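Local coordinates for Lmo2125 protein (Listeria monocytogenes serovar 1/2a, PDB 5TU0) that binds maltose as the extracellular solute-binding lipoprotein, MalE, of what is probably a sugar uptake system in the cell membrane, at residues 365-368 with 374-377. The protein carries 2 engineered substitutions. Numbering follows the deposited sequence.
Sequences GSKT and DDAV
Lys367 and Asp375 cross at a slant, the ammonium of one meeting a single carboxylate oxygen of the other, in a salt bridge that joins an interhelical loop to the helix following it. Lys367 NZ donates a hydrogen bond to Asp375 OD2 at 3.0 Å, approaching the lone pair of OD2 that points away from OD1. This lysine engages OD2 alone; Asp375 OD1 is about 4.9 Å from Lys367 NZ. The end of the lysine chain passes beside the same oxygen, Lys367 CE at 3.6 Å and Lys367 CD at 3.8 Å from Asp375 OD2. On the aspartate side the nearest carbon is Asp375 CB, 3.6 Å from Lys367 NZ. Reach comes from the lysine, whose chain leaves with CG anti to the carbonyl carbon (chi1 -67°) and then runs fully extended, bridging CA atoms of Lys367 and Asp375 that stand 9.9 Å apart. Asp375 lies early in helix 369-387, and its CB leaves the helix toward the loop. One shell further out, Lys367 NZ also forms a salt bridge with Asp361 OD2 near the end of helix 348-363, while backbone hydrogen bonding ties Lys367 to the same Asp361. Gly365, with positive phi (72°), ends that helix in a Schellman motif, and Thr368 occupies the N-cap position of the next. Helix 369-387 is fixed elsewhere by Asp374, hydrogen-bonded to Asn191 and Gln370. The pair sits at the protein surface, and only 75 Å² is buried between the segments. One ammonium shared by two carboxylates thus links consecutive helices electrostatically across their connecting loop, and its positive charge would help to offset the two negative charges that it meets.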
loop_
_atom_site.group_PDB
_atom_site.type_symbol
_atom_site.label_atom_id
_atom_site.label_comp_id
_atom_site.label_asym_id
_atom_site.label_seq_id
_atom_site.Cartn_x
_atom_site.Cartn_y
_atom_site.Cartn_z
ATOM N N GLY A 365 -2.847 4.177 27.081
ATOM C CA GLY A 365 -2.509 4.947 28.280
ATOM C C GLY A 365 -1.606 4.196 29.246
ATOM O O GLY A 365 -1.478 4.588 30.406
ATOM N N SER A 366 -0.952 3.132 28.770
ATOM C CA SER A 366 -0.117 2.282 29.628
ATOM C C SER A 366 1.285 2.832 29.785
ATOM O O SER A 366 1.960 2.569 30.781
ATOM C CB SER A 366 -0.072 0.856 29.068
ATOM O OG SER A 366 -1.377 0.298 28.993
ATOM N N LYS A 367 1.731 3.552 28.763
ATOM C CA LYS A 367 2.999 4.261 28.791
ATOM C C LYS A 367 2.755 5.613 28.141
ATOM O O LYS A 367 1.820 5.772 27.349
ATOM C CB LYS A 367 4.070 3.534 27.954
ATOM C CG LYS A 367 4.535 2.179 28.455
ATOM C CD LYS A 367 5.542 1.552 27.473
ATOM C CE LYS A 367 5.859 0.113 27.825
ATOM N NZ LYS A 367 6.908 -0.471 26.936
ATOM N N THR A 368 3.601 6.588 28.434
ATOM C CA THR A 368 3.516 7.856 27.717
ATOM C C THR A 368 4.175 7.627 26.347
ATOM O O THR A 368 4.905 6.641 26.172
ATOM C CB THR A 368 4.146 9.014 28.497
ATOM O OG1 THR A 368 5.479 8.676 28.856
ATOM C CG2 THR A 368 3.329 9.280 29.755
ATOM N N ASP A 374 10.570 4.649 22.542
ATOM C CA ASP A 374 11.946 4.254 22.879
ATOM C C ASP A 374 12.061 2.764 23.161
ATOM O O ASP A 374 12.996 2.107 22.676
ATOM C CB ASP A 374 12.480 5.053 24.079
ATOM C CG ASP A 374 12.751 6.511 23.747
ATOM O OD1 ASP A 374 12.859 6.853 22.561
ATOM O OD2 ASP A 374 12.852 7.323 24.682
ATOM N N ASP A 375 11.106 2.221 23.922
ATOM C CA ASP A 375 11.121 0.794 24.276
ATOM C C ASP A 375 10.957 -0.092 23.035
ATOM O O ASP A 375 11.652 -1.092 22.887
ATOM C CB ASP A 375 10.034 0.462 25.314
ATOM C CG ASP A 375 10.273 1.130 26.672
ATOM O OD1 ASP A 375 11.380 1.632 26.919
ATOM O OD2 ASP A 375 9.332 1.156 27.509
ATOM N N ALA A 376 10.052 0.292 22.143
ATOM C CA ALA A 376 9.800 -0.481 20.928
ATOM C C ALA A 376 11.005 -0.409 19.982
ATOM O O ALA A 376 11.381 -1.414 19.390
ATOM C CB ALA A 376 8.551 0.016 20.240
ATOM N N VAL A 377 11.631 0.756 19.866
ATOM C CA VAL A 377 12.796 0.868 18.983
ATOM C C VAL A 377 13.937 -0.025 19.509
ATOM O O VAL A 377 14.662 -0.646 18.712
ATOM C CB VAL A 377 13.209 2.333 18.768
ATOM C CG1 VAL A 377 14.585 2.442 18.112
ATOM C CG2 VAL A 377 12.155 3.031 17.922
#